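Local coordinates for protein formate-dependent phosphoribosylglycinamide formyltransferase (Mycobacterium tuberculosis H37Rv, PDB 6KHR) that belongs to the ATP-grasp superfamily of enzymes and assembles as a pair of identical chains, at residues 394-399 / 403-408; 248-253 / 258-263; 317-322 / 379-384. All coordinates share one frame; numbering follows the deposited sequence.

Interaction 1 (394-399 / 403-408)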
ATOM      1  N   ALA A 394      -5.078  -7.378  10.247  1.00 27.17           N
ATOM      2  CA  ALA A 394      -6.442  -7.037  10.597  1.00 27.42           C
ATOM      3  C   ALA A 394      -6.451  -5.658  11.236  1.00 40.60           C
ATOM      4  O   ALA A 394      -5.461  -5.231  11.841  1.00 46.33           O
ATOM      5  CB  ALA A 394      -7.037  -8.040  11.569  1.00 29.41           C
ATOM      6  N   THR A 395      -7.573  -4.964  11.101  1.00 27.34           N
ATOM      7  CA  THR A 395      -7.837  -3.790  11.912  1.00 39.68           C
ATOM      8  C   THR A 395      -9.152  -4.004  12.637  1.00 33.65           C
ATOM      9  O   THR A 395      -9.871  -4.950  12.360  1.00 33.97           O
ATOM     10  CB  THR A 395      -7.867  -2.503  11.071  1.00 41.25           C
ATOM     11  OG1 THR A 395      -8.806  -2.654   9.997  1.00 37.57           O
ATOM     12  CG2 THR A 395      -6.439  -2.172  10.531  1.00 26.70           C
ATOM     13  N   ALA A 396      -9.470  -3.105  13.555  1.00 33.98           N
ATOM     14  CA  ALA A 396     -10.612  -3.223  14.450  1.00 28.33           C
ATOM     15  C   ALA A 396     -10.741  -1.939  15.249  1.00 34.96           C
ATOM     16  O   ALA A 396      -9.785  -1.142  15.308  1.00 33.18           O
ATOM     17  CB  ALA A 396     -10.430  -4.399  15.408  1.00 31.42           C
ATOM     18  N   PRO A 397     -11.886  -1.696  15.881  1.00 28.89           N
ATOM     19  CA  PRO A 397     -11.970  -0.561  16.814  1.00 28.93           C
ATOM     20  C   PRO A 397     -11.097  -0.727  18.028  1.00 28.54           C
ATOM     21  O   PRO A 397     -10.844   0.266  18.712  1.00 38.96           O
ATOM     22  CB  PRO A 397     -13.451  -0.512  17.205  1.00 29.79           C
ATOM     23  CG  PRO A 397     -14.166  -1.232  16.118  1.00 30.16           C
ATOM     24  CD  PRO A 397     -13.203  -2.265  15.564  1.00 30.10           C
ATOM     25  N   GLU A 398     -10.620  -1.932  18.339  1.00 38.31           N
ATOM     26  CA  GLU A 398      -9.720  -2.112  19.473  1.00 28.06           C
ATOM     27  C   GLU A 398      -8.565  -3.019  19.094  1.00 29.58           C
ATOM     28  O   GLU A 398      -8.708  -3.936  18.271  1.00 36.41           O
ATOM     29  CB  GLU A 398     -10.424  -2.694  20.691  1.00 36.46           C
ATOM     30  CG  GLU A 398     -11.273  -1.710  21.442  1.00 35.71           C
ATOM     31  CD  GLU A 398     -12.608  -1.476  20.761  1.00 60.24           C
ATOM     32  OE1 GLU A 398     -13.238  -2.463  20.290  1.00 64.81           O
ATOM     33  OE2 GLU A 398     -13.014  -0.298  20.680  1.00 68.05           O
ATOM     34  N   VAL A 399      -7.414  -2.744  19.711  1.00 30.59           N
ATOM     35  CA  VAL A 399      -6.217  -3.538  19.445  1.00 38.31           C
ATOM     36  C   VAL A 399      -6.481  -4.996  19.764  1.00 36.80           C
ATOM     37  O   VAL A 399      -6.037  -5.896  19.040  1.00 33.24           O
ATOM     38  CB  VAL A 399      -5.015  -2.988  20.242  1.00 34.55           C
ATOM     39  CG1 VAL A 399      -3.832  -3.923  20.128  1.00 29.28           C
ATOM     40  CG2 VAL A 399      -4.647  -1.623  19.728  1.00 46.37           C
ATOM     41  N   ARG A 403      -5.819  -7.945  17.246  1.00 27.64           N
ATOM     42  CA  ARG A 403      -4.882  -9.056  17.402  1.00 33.22           C
ATOM     43  C   ARG A 403      -5.577 -10.403  17.252  1.00 36.38           C
ATOM     44  O   ARG A 403      -5.018 -11.328  16.648  1.00 37.82           O
ATOM     45  CB  ARG A 403      -4.163  -8.969  18.747  1.00 27.64           C
ATOM     46  CG  ARG A 403      -3.216  -7.803  18.821  1.00 31.45           C
ATOM     47  CD  ARG A 403      -2.612  -7.666  20.172  1.00 36.34           C
ATOM     48  NE  ARG A 403      -1.767  -8.813  20.480  1.00 36.47           N
ATOM     49  CZ  ARG A 403      -1.128  -8.977  21.634  1.00 36.58           C
ATOM     50  NH1 ARG A 403      -1.236  -8.069  22.594  1.00 40.09           N
ATOM     51  NH2 ARG A 403      -0.386 -10.050  21.830  1.00 32.99           N
ATOM     52  N   GLU A 404      -6.806 -10.530  17.768  1.00 32.58           N
ATOM     53  CA  GLU A 404      -7.508 -11.803  17.650  1.00 33.07           C
ATOM     54  C   GLU A 404      -7.841 -12.120  16.189  1.00 40.77           C
ATOM     55  O   GLU A 404      -7.694 -13.263  15.746  1.00 41.14           O
ATOM     56  CB  GLU A 404      -8.763 -11.788  18.510  1.00 37.82           C
ATOM     57  CG  GLU A 404      -9.317 -13.178  18.817  1.00 60.39           C
ATOM     58  CD  GLU A 404     -10.531 -13.539  17.975  1.00 97.91           C
ATOM     59  OE1 GLU A 404     -11.196 -14.553  18.297  1.00118.34           O
ATOM     60  OE2 GLU A 404     -10.826 -12.814  16.996  1.00106.59           O
ATOM     61  N   ARG A 405      -8.257 -11.111  15.421  1.00 37.19           N
ATOM     62  CA  ARG A 405      -8.526 -11.318  14.001  1.00 38.42           C
ATOM     63  C   ARG A 405      -7.267 -11.699  13.242  1.00 40.17           C
ATOM     64  O   ARG A 405      -7.314 -12.549  12.337  1.00 36.45           O
ATOM     65  CB  ARG A 405      -9.118 -10.057  13.391  1.00 34.59           C
ATOM     66  CG  ARG A 405     -10.379  -9.630  13.991  1.00 29.61           C
ATOM     67  CD  ARG A 405     -10.745  -8.227  13.565  1.00 33.95           C
ATOM     68  NE  ARG A 405     -12.184  -8.080  13.712  1.00 37.76           N
ATOM     69  CZ  ARG A 405     -12.869  -6.984  13.427  1.00 38.83           C
ATOM     70  NH1 ARG A 405     -12.242  -5.922  12.957  1.00 38.22           N
ATOM     71  NH2 ARG A 405     -14.184  -6.966  13.594  1.00 36.23           N
ATOM     72  N   ALA A 406      -6.139 -11.051  13.562  1.00 38.02           N
ATOM     73  CA  ALA A 406      -4.902 -11.342  12.845  1.00 36.79           C
ATOM     74  C   ALA A 406      -4.421 -12.744  13.156  1.00 42.06           C
ATOM     75  O   ALA A 406      -3.930 -13.448  12.267  1.00 43.10           O
ATOM     76  CB  ALA A 406      -3.825 -10.311  13.172  1.00 27.82           C
ATOM     77  N   ARG A 407      -4.584 -13.188  14.401  1.00 29.27           N
ATOM     78  CA  ARG A 407      -4.203 -14.559  14.704  1.00 29.92           C
ATOM     79  C   ARG A 407      -5.115 -15.531  13.953  1.00 44.25           C
ATOM     80  O   ARG A 407      -4.654 -16.578  13.484  1.00 39.63           O
ATOM     81  CB  ARG A 407      -4.219 -14.755  16.215  1.00 30.16           C
ATOM     82  CG  ARG A 407      -4.133 -16.162  16.711  1.00 37.74           C
ATOM     83  CD  ARG A 407      -5.107 -16.350  17.862  1.00 52.08           C
ATOM     84  NE  ARG A 407      -4.476 -16.141  19.159  1.00 59.80           N
ATOM     85  CZ  ARG A 407      -4.014 -17.127  19.926  1.00 86.55           C
ATOM     86  NH1 ARG A 407      -4.123 -18.389  19.527  1.00 93.58           N
ATOM     87  NH2 ARG A 407      -3.446 -16.852  21.096  1.00 95.43           N
ATOM     88  N   GLU A 408      -6.391 -15.165  13.762  1.00 42.16           N
ATOM     89  CA  GLU A 408      -7.284 -15.993  12.964  1.00 39.09           C
ATOM     90  C   GLU A 408      -6.837 -16.024  11.507  1.00 45.03           C
ATOM     91  O   GLU A 408      -6.647 -17.101  10.935  1.00 41.20           O
ATOM     92  CB  GLU A 408      -8.723 -15.498  13.100  1.00 55.27           C
ATOM     93  CG  GLU A 408      -9.568 -16.324  14.073  1.00 83.15           C
ATOM     94  CD  GLU A 408     -10.835 -15.610  14.558  1.00107.51           C
ATOM     95  OE1 GLU A 408     -10.971 -14.381  14.351  1.00113.45           O
ATOM     96  OE2 GLU A 408     -11.704 -16.286  15.153  1.00114.92           O
TER
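Arg405 leans out of the helix so that its guanidinium meets, edge-on, the main chain where strand 390-395 gives way to the turn. Its CG stands anti to the carbonyl carbon (chi1 -60°) and the chain runs extended from CG to NE, which carries NH1 to within 2.6 Å of Thr395 O. That oxygen lies in the guanidinium plane and offers a lone pair in its own carbonyl plane, although the bond is moderately bent (143° at the hydrogen). An arginine suits this place because its long arm also lets NH1 form a salt bridge with Glu379, the same carboxylate that binds Thr395 OG1. Ala396 CB approaches the guanidinium obliquely, 3.4 Å from NH1.

Closer to the helix backbone, Ala394 CB points at the helix and touches Arg405 CB at 3.4 Å and Ala406 CB at 4.2 Å; the small alanine side chains suit this close approach of strand and helix, with Ala394 CA and Ala406 CA 5.1 Å apart.

At the start of the helix, just past Glu398 at the N-cap position, Arg403 N donates to Val399 O at 2.7 Å, a first-turn bond. The two side chains cross obliquely, Val399 CG1 resting 3.9 Å from Arg403 CD. A bend at chi3 (65°) then turns the Arg403 guanidinium to Glu258, its salt-bridge partner, and to the Trp260 ring, a cation-pi contact. Strand, short connection and helix thus form a beta-alpha unit in which the C-terminal helix folds back against the antiparallel sheet.

Interaction 2 (248-253 / 258-263)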
ATOM      1  N   GLY A 248       3.710  -2.095  19.418  1.00 25.40           N
ATOM      2  CA  GLY A 248       4.080  -3.222  20.264  1.00 29.69           C
ATOM      3  C   GLY A 248       4.323  -4.467  19.425  1.00 32.77           C
ATOM      4  O   GLY A 248       3.661  -4.690  18.410  1.00 44.41           O
ATOM      5  N   HIS A 249       5.287  -5.285  19.846  1.00 25.19           N
ATOM      6  CA  HIS A 249       5.585  -6.500  19.092  1.00 38.64           C
ATOM      7  C   HIS A 249       6.178  -7.564  20.004  1.00 42.98           C
ATOM      8  O   HIS A 249       6.567  -7.298  21.145  1.00 47.79           O
ATOM      9  CB  HIS A 249       6.517  -6.231  17.900  1.00 35.45           C
ATOM     10  CG  HIS A 249       7.873  -5.709  18.266  1.00 37.81           C
ATOM     11  ND1 HIS A 249       8.943  -6.536  18.550  1.00 39.87           N
ATOM     12  CD2 HIS A 249       8.347  -4.439  18.354  1.00 42.86           C
ATOM     13  CE1 HIS A 249      10.008  -5.798  18.810  1.00 38.47           C
ATOM     14  NE2 HIS A 249       9.671  -4.522  18.706  1.00 36.83           N
ATOM     15  N   ARG A 250       6.227  -8.790  19.475  1.00 40.27           N
ATOM     16  CA  ARG A 250       6.643  -9.968  20.229  1.00 43.31           C
ATOM     17  C   ARG A 250       6.676 -11.189  19.315  1.00 44.92           C
ATOM     18  O   ARG A 250       5.978 -11.250  18.297  1.00 40.06           O
ATOM     19  CB  ARG A 250       5.710 -10.233  21.418  1.00 40.42           C
ATOM     20  CG  ARG A 250       4.507 -11.087  21.101  1.00 29.64           C
ATOM     21  CD  ARG A 250       3.806 -11.444  22.377  1.00 31.78           C
ATOM     22  NE  ARG A 250       2.496 -12.001  22.090  1.00 65.01           N
ATOM     23  CZ  ARG A 250       2.276 -13.272  21.791  1.00 68.71           C
ATOM     24  NH1 ARG A 250       3.285 -14.140  21.757  1.00 58.85           N
ATOM     25  NH2 ARG A 250       1.038 -13.675  21.527  1.00 72.35           N
ATOM     26  N   ASP A 251       7.444 -12.183  19.745  1.00 52.23           N
ATOM     27  CA  ASP A 251       7.592 -13.479  19.050  1.00 55.03           C
ATOM     28  C   ASP A 251       6.369 -14.323  19.376  1.00 58.73           C
ATOM     29  O   ASP A 251       6.040 -14.432  20.516  1.00 61.00           O
ATOM     30  CB  ASP A 251       8.919 -14.133  19.396  1.00 63.18           C
ATOM     31  CG  ASP A 251      10.068 -13.457  18.685  1.00 83.50           C
ATOM     32  OD1 ASP A 251       9.847 -12.932  17.593  1.00 91.15           O
ATOM     33  OD2 ASP A 251      11.166 -13.456  19.230  1.00 88.81           O
ATOM     34  N   ALA A 252       5.762 -14.913  18.362  1.00 62.79           N
ATOM     35  CA  ALA A 252       4.520 -15.665  18.573  1.00 66.60           C
ATOM     36  C   ALA A 252       4.747 -17.157  18.396  1.00 72.57           C
ATOM     37  O   ALA A 252       5.801 -17.548  17.916  1.00 66.93           O
ATOM     38  CB  ALA A 252       3.487 -15.165  17.619  1.00 65.74           C
ATOM     39  N   ASP A 253       3.729 -17.914  18.768  1.00 87.76           N
ATOM     40  CA  ASP A 253       3.682 -19.397  18.752  1.00111.32           C
ATOM     41  C   ASP A 253       4.498 -20.040  17.620  1.00118.10           C
ATOM     42  O   ASP A 253       5.567 -20.571  17.905  1.00127.95           O
ATOM     43  CB  ASP A 253       2.235 -19.884  18.780  1.00118.14           C
ATOM     44  CG  ASP A 253       1.843 -20.409  20.144  1.00123.14           C
ATOM     45  OD1 ASP A 253       2.767 -20.675  20.938  1.00123.63           O
ATOM     46  OD2 ASP A 253       0.628 -20.556  20.398  1.00124.46           O
ATOM     47  N   GLU A 258       4.513 -11.090  15.873  1.00 39.13           N
ATOM     48  CA  GLU A 258       3.253 -10.382  16.067  1.00 36.83           C
ATOM     49  C   GLU A 258       3.538  -8.923  16.396  1.00 37.26           C
ATOM     50  O   GLU A 258       4.432  -8.621  17.178  1.00 38.75           O
ATOM     51  CB  GLU A 258       2.411 -11.005  17.185  1.00 30.10           C
ATOM     52  CG  GLU A 258       1.056 -10.310  17.391  1.00 40.39           C
ATOM     53  CD  GLU A 258       0.269 -10.793  18.628  1.00 50.59           C
ATOM     54  OE1 GLU A 258       0.816 -11.558  19.451  1.00 53.23           O
ATOM     55  OE2 GLU A 258      -0.909 -10.397  18.781  1.00 45.61           O
ATOM     56  N   SER A 259       2.794  -8.017  15.781  1.00 33.94           N
ATOM     57  CA  SER A 259       2.886  -6.607  16.120  1.00 27.46           C
ATOM     58  C   SER A 259       1.479  -6.032  16.159  1.00 35.03           C
ATOM     59  O   SER A 259       0.512  -6.665  15.714  1.00 26.04           O
ATOM     60  CB  SER A 259       3.766  -5.831  15.125  1.00 30.41           C
ATOM     61  OG  SER A 259       3.133  -5.696  13.863  1.00 31.26           O
ATOM     62  N   TRP A 260       1.374  -4.812  16.680  1.00 25.31           N
ATOM     63  CA  TRP A 260       0.090  -4.152  16.862  1.00 30.88           C
ATOM     64  C   TRP A 260       0.363  -2.680  17.180  1.00 31.85           C
ATOM     65  O   TRP A 260       1.434  -2.332  17.688  1.00 24.74           O
ATOM     66  CB  TRP A 260      -0.753  -4.842  17.972  1.00 25.57           C
ATOM     67  CG  TRP A 260      -0.073  -4.871  19.343  1.00 31.69           C
ATOM     68  CD1 TRP A 260      -0.126  -3.892  20.305  1.00 31.94           C
ATOM     69  CD2 TRP A 260       0.776  -5.909  19.882  1.00 36.83           C
ATOM     70  NE1 TRP A 260       0.621  -4.258  21.405  1.00 38.99           N
ATOM     71  CE2 TRP A 260       1.192  -5.481  21.176  1.00 45.11           C
ATOM     72  CE3 TRP A 260       1.237  -7.146  19.401  1.00 33.25           C
ATOM     73  CZ2 TRP A 260       2.041  -6.252  21.995  1.00 25.68           C
ATOM     74  CZ3 TRP A 260       2.088  -7.925  20.231  1.00 38.79           C
ATOM     75  CH2 TRP A 260       2.466  -7.470  21.509  1.00 37.63           C
ATOM     76  N   GLN A 261      -0.626  -1.831  16.880  1.00 27.62           N
ATOM     77  CA  GLN A 261      -0.503  -0.376  16.925  1.00 24.80           C
ATOM     78  C   GLN A 261      -1.891   0.196  17.174  1.00 33.97           C
ATOM     79  O   GLN A 261      -2.828  -0.174  16.455  1.00 37.41           O
ATOM     80  CB  GLN A 261       0.055   0.186  15.618  1.00 29.20           C
ATOM     81  CG  GLN A 261       0.398   1.643  15.673  1.00 38.69           C
ATOM     82  CD  GLN A 261       0.744   2.226  14.302  1.00 47.96           C
ATOM     83  OE1 GLN A 261       0.060   1.963  13.306  1.00 54.73           O
ATOM     84  NE2 GLN A 261       1.810   3.024  14.248  1.00 33.63           N
ATOM     85  N   PRO A 262      -2.062   1.083  18.157  1.00 39.88           N
ATOM     86  CA  PRO A 262      -1.032   1.574  19.067  1.00 38.29           C
ATOM     87  C   PRO A 262      -0.865   0.733  20.331  1.00 33.91           C
ATOM     88  O   PRO A 262      -1.829   0.162  20.812  1.00 37.35           O
ATOM     89  CB  PRO A 262      -1.545   2.970  19.431  1.00 27.32           C
ATOM     90  CG  PRO A 262      -3.051   2.853  19.378  1.00 27.37           C
ATOM     91  CD  PRO A 262      -3.372   1.697  18.440  1.00 43.57           C
ATOM     92  N   GLN A 263       0.364   0.654  20.834  1.00 40.43           N
ATOM     93  CA  GLN A 263       0.627   0.178  22.184  1.00 33.37           C
ATOM     94  C   GLN A 263       0.437   1.328  23.168  1.00 33.32           C
ATOM     95  O   GLN A 263       1.079   2.374  23.030  1.00 35.18           O
ATOM     96  CB  GLN A 263       2.048  -0.364  22.281  1.00 26.47           C
ATOM     97  CG  GLN A 263       2.492  -0.600  23.721  1.00 24.63           C
ATOM     98  CD  GLN A 263       1.609  -1.614  24.433  1.00 34.90           C
ATOM     99  OE1 GLN A 263       1.478  -2.771  23.988  1.00 29.34           O
ATOM    100  NE2 GLN A 263       0.973  -1.184  25.530  1.00 31.68           N
TER
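Gly248 and Trp260 face each other as a hydrogen-bonded pair in the beta hairpin of strands 238-252 and 256-261, within the ATP-grasp domain. The strands run antiparallel (169°), their axes 4.6 Å apart, and Gly248 N and O both bond to the Trp260 backbone. From CB, the indole is swung back over the neighbouring strand, its CG set between the backbone N and the carbonyl carbon (chi1 59°). CG and CD2 come over Gly248 O, CD2 at 3.5 Å, so that the carbonyl oxygen sits beneath the middle of the ring system. The five-membered ring takes a CH-pi contact from Gly248 CA, 4.0 Å from its centroid; glycine, with no side chain, lets the ring lie flat on the main chain. NE1 donates nearly straight, in the ring plane, to Gln263 OE1 at 3.1 Å, a task for which a flexible amide is well fitted. At the far end CH2 lies 3.9 Å from His249 N, while the ring edge at CZ3 meets Arg250 CG at 4.1 Å. Beyond it, on the same sheet face, Arg250 NH2 forms a salt bridge with Glu258, whose other oxygen serves Arg403: OE1 stands over one face of the Arg250 guanidinium, 3.0 Å from NH2.

Interaction 3 (317-322 / 379-384)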
ATOM      1  N   THR A 317       1.603  -1.044   9.792  1.00 37.15           N
ATOM      2  CA  THR A 317       1.263   0.296   9.318  1.00 43.71           C
ATOM      3  C   THR A 317       0.599   0.268   7.947  1.00 44.88           C
ATOM      4  O   THR A 317      -0.191   1.175   7.647  1.00 37.52           O
ATOM      5  CB  THR A 317       2.497   1.225   9.301  1.00 35.60           C
ATOM      6  OG1 THR A 317       3.531   0.681   8.469  1.00 39.10           O
ATOM      7  CG2 THR A 317       3.038   1.453  10.723  1.00 25.08           C
ATOM      8  N   VAL A 318       0.840  -0.789   7.150  1.00 45.89           N
ATOM      9  CA  VAL A 318       0.236  -0.888   5.818  1.00 41.29           C
ATOM     10  C   VAL A 318      -1.272  -0.703   5.899  1.00 41.20           C
ATOM     11  O   VAL A 318      -1.890  -0.166   4.972  1.00 42.11           O
ATOM     12  CB  VAL A 318       0.626  -2.230   5.143  1.00 31.97           C
ATOM     13  CG1 VAL A 318      -0.209  -2.486   3.917  1.00 28.30           C
ATOM     14  CG2 VAL A 318       2.105  -2.238   4.766  1.00 27.41           C
ATOM     15  N   ARG A 319      -1.884  -1.089   7.027  1.00 36.01           N
ATOM     16  CA  ARG A 319      -3.318  -0.912   7.220  1.00 36.63           C
ATOM     17  C   ARG A 319      -3.705  -0.023   8.391  1.00 37.72           C
ATOM     18  O   ARG A 319      -4.853   0.429   8.430  1.00 43.35           O
ATOM     19  CB  ARG A 319      -4.019  -2.270   7.412  1.00 37.04           C
ATOM     20  CG  ARG A 319      -4.137  -3.106   6.159  1.00 26.62           C
ATOM     21  CD  ARG A 319      -5.029  -2.395   5.160  1.00 31.68           C
ATOM     22  NE  ARG A 319      -4.976  -3.024   3.851  1.00 52.03           N
ATOM     23  CZ  ARG A 319      -5.301  -2.406   2.722  1.00 69.79           C
ATOM     24  NH1 ARG A 319      -5.702  -1.141   2.757  1.00 75.43           N
ATOM     25  NH2 ARG A 319      -5.226  -3.049   1.561  1.00 70.98           N
ATOM     26  N   SER A 320      -2.812   0.238   9.348  1.00 33.72           N
ATOM     27  CA  SER A 320      -3.242   0.994  10.527  1.00 31.03           C
ATOM     28  C   SER A 320      -2.968   2.489  10.437  1.00 25.86           C
ATOM     29  O   SER A 320      -3.559   3.256  11.209  1.00 31.92           O
ATOM     30  CB  SER A 320      -2.579   0.448  11.786  1.00 33.68           C
ATOM     31  OG  SER A 320      -1.205   0.213  11.554  1.00 42.46           O
ATOM     32  N   GLN A 321      -2.111   2.928   9.526  1.00 25.86           N
ATOM     33  CA  GLN A 321      -1.812   4.345   9.370  1.00 29.64           C
ATOM     34  C   GLN A 321      -2.295   4.835   8.019  1.00 26.41           C
ATOM     35  O   GLN A 321      -2.306   4.079   7.053  1.00 26.47           O
ATOM     36  CB  GLN A 321      -0.303   4.634   9.469  1.00 37.96           C
ATOM     37  CG  GLN A 321       0.374   4.077  10.692  1.00 47.89           C
ATOM     38  CD  GLN A 321       1.677   4.766  10.994  1.00 44.37           C
ATOM     39  OE1 GLN A 321       1.899   5.191  12.118  1.00 52.15           O
ATOM     40  NE2 GLN A 321       2.550   4.882   9.991  1.00 34.31           N
ATOM     41  N   ARG A 322      -2.674   6.120   7.963  1.00 26.76           N
ATOM     42  CA  ARG A 322      -2.907   6.779   6.681  1.00 28.39           C
ATOM     43  C   ARG A 322      -1.756   6.524   5.705  1.00 32.39           C
ATOM     44  O   ARG A 322      -1.974   6.104   4.567  1.00 45.32           O
ATOM     45  CB  ARG A 322      -3.113   8.281   6.899  1.00 28.88           C
ATOM     46  CG  ARG A 322      -3.771   8.998   5.738  1.00 33.22           C
ATOM     47  CD  ARG A 322      -3.835  10.517   5.964  1.00 37.14           C
ATOM     48  NE  ARG A 322      -2.542  11.149   5.689  1.00 45.02           N
ATOM     49  CZ  ARG A 322      -2.150  11.662   4.518  1.00 36.84           C
ATOM     50  NH1 ARG A 322      -2.925  11.641   3.454  1.00 30.01           N
ATOM     51  NH2 ARG A 322      -0.954  12.213   4.416  1.00 55.13           N
ATOM     52  N   GLU A 379     -12.342  -7.200   8.426  1.00 52.28           N
ATOM     53  CA  GLU A 379     -11.350  -6.107   8.320  1.00 33.33           C
ATOM     54  C   GLU A 379      -9.960  -6.682   8.122  1.00 35.95           C
ATOM     55  O   GLU A 379      -9.040  -6.087   8.548  1.00 38.87           O
ATOM     56  CB  GLU A 379     -11.390  -5.208   9.546  1.00 53.94           C
ATOM     57  CG  GLU A 379     -12.454  -4.144   9.548  1.00 72.53           C
ATOM     58  CD  GLU A 379     -12.419  -3.184  10.723  1.00 86.50           C
ATOM     59  OE1 GLU A 379     -11.598  -2.275  10.734  1.00 85.44           O
ATOM     60  OE2 GLU A 379     -13.236  -3.334  11.611  1.00 89.27           O
ATOM     61  N   SER A 380      -9.850  -7.769   7.407  1.00 28.71           N
ATOM     62  CA  SER A 380      -8.552  -8.430   7.250  1.00 37.35           C
ATOM     63  C   SER A 380      -7.917  -8.163   5.891  1.00 45.91           C
ATOM     64  O   SER A 380      -8.581  -7.784   4.978  1.00 45.35           O
ATOM     65  CB  SER A 380      -8.690  -9.879   7.540  1.00 33.78           C
ATOM     66  OG  SER A 380      -9.543 -10.524   6.634  1.00 37.58           O
ATOM     67  N   ASP A 381      -6.612  -8.309   5.853  1.00 46.22           N
ATOM     68  CA  ASP A 381      -5.839  -8.177   4.612  1.00 52.08           C
ATOM     69  C   ASP A 381      -4.678  -9.151   4.673  1.00 45.58           C
ATOM     70  O   ASP A 381      -4.366  -9.657   5.698  1.00 51.38           O
ATOM     71  CB  ASP A 381      -5.394  -6.747   4.345  1.00 69.01           C
ATOM     72  CG  ASP A 381      -5.296  -6.437   2.866  1.00 93.22           C
ATOM     73  OD1 ASP A 381      -5.591  -7.324   2.057  1.00 99.27           O
ATOM     74  OD2 ASP A 381      -4.919  -5.320   2.540  1.00 97.19           O
ATOM     75  N   VAL A 382      -4.030  -9.312   3.540  1.00 34.02           N
ATOM     76  CA  VAL A 382      -2.909 -10.270   3.436  1.00 42.78           C
ATOM     77  C   VAL A 382      -1.922  -9.775   2.379  1.00 44.78           C
ATOM     78  O   VAL A 382      -2.322  -9.045   1.554  1.00 57.02           O
ATOM     79  CB  VAL A 382      -3.502 -11.656   3.143  1.00 46.26           C
ATOM     80  CG1 VAL A 382      -2.707 -12.497   2.194  1.00 43.36           C
ATOM     81  CG2 VAL A 382      -3.740 -12.423   4.397  1.00 33.70           C
ATOM     82  N   VAL A 383      -0.637 -10.052   2.552  1.00 44.01           N
ATOM     83  CA  VAL A 383       0.421  -9.741   1.560  1.00 44.71           C
ATOM     84  C   VAL A 383       1.208 -11.030   1.357  1.00 44.71           C
ATOM     85  O   VAL A 383       1.920 -11.376   2.240  1.00 47.07           O
ATOM     86  CB  VAL A 383       1.337  -8.610   2.042  1.00 45.42           C
ATOM     87  CG1 VAL A 383       2.170  -8.057   0.915  1.00 52.32           C
ATOM     88  CG2 VAL A 383       0.575  -7.492   2.685  1.00 39.70           C
ATOM     89  N   ILE A 384       1.028 -11.713   0.229  1.00 49.61           N
ATOM     90  CA  ILE A 384       1.696 -13.005  -0.100  1.00 54.43           C
ATOM     91  C   ILE A 384       3.040 -12.694  -0.735  1.00 62.48           C
ATOM     92  O   ILE A 384       3.073 -11.805  -1.536  1.00 57.75           O
ATOM     93  CB  ILE A 384       0.799 -13.843  -1.017  1.00 54.54           C
ATOM     94  CG1 ILE A 384      -0.480 -14.193  -0.287  1.00 39.12           C
ATOM     95  CG2 ILE A 384       1.496 -15.101  -1.470  1.00 58.15           C
ATOM     96  CD1 ILE A 384      -0.195 -14.506   1.107  1.00 44.57           C
TER
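A salt bridge at the subunit interface, between Arg319 of the short helix 317-320 and Asp381 of strand 380-384, an outermost strand of its sheet within the chain, makes up this contact. The segments stay well apart, Arg319 CA and Asp381 CA being 8.1 Å from one another, so only a long side chain can span the gap. Arg319 points at the strand and bends at chi2 (-65°), which turns the edge of its guanidinium to the carboxylate. One oxygen takes both donors: Asp381 OD2 lies 2.6 Å from Arg319 NE and is also met by Arg319 NH2, whose very short modelled distance is doubtful at this resolution. It sits near the guanidinium plane, and NE meets it on its anti side, with the two flat groups turned 37° from each other. The short Asp381 side chain keeps its charge close to the strand, where OD1 receives a weak bond from Val382 N at 2.9 Å.

Both charged groups have further partners across the interface. Arg319 NH2 also pairs with Glu327 of the second subunit, and Asp381 OD1 with Arg331 of the second subunit. Opposite charges therefore alternate across the boundary between the chains, which would favour both groups staying ionised and links this intrachain salt bridge directly to the subunit interface.

In the fold
From the N terminus the chain first closes interaction 2, a local hairpin whose ends are only five residues apart. After helix 267-284 and strands 288-297 and 300-307, it reaches helix 317-320, where interaction 3 opens; this closes the longest loop, returning 57 residues later at strand 380-384. The next strand, 390-395, leads at once into the helix of interaction 1, another short closure. The three follow one another in series, with neither nesting nor crossing. In space they converge on one antiparallel sheet: residues 379-384 lie beside strand 390-395, residues 403-408 reach back to the hairpin, and Gln261 probably hydrogen-bonds to Ser320 and Gln321. Hairpin, short helix and C-terminal helix are thereby joined, with interaction 3 extending the connection to the second subunit.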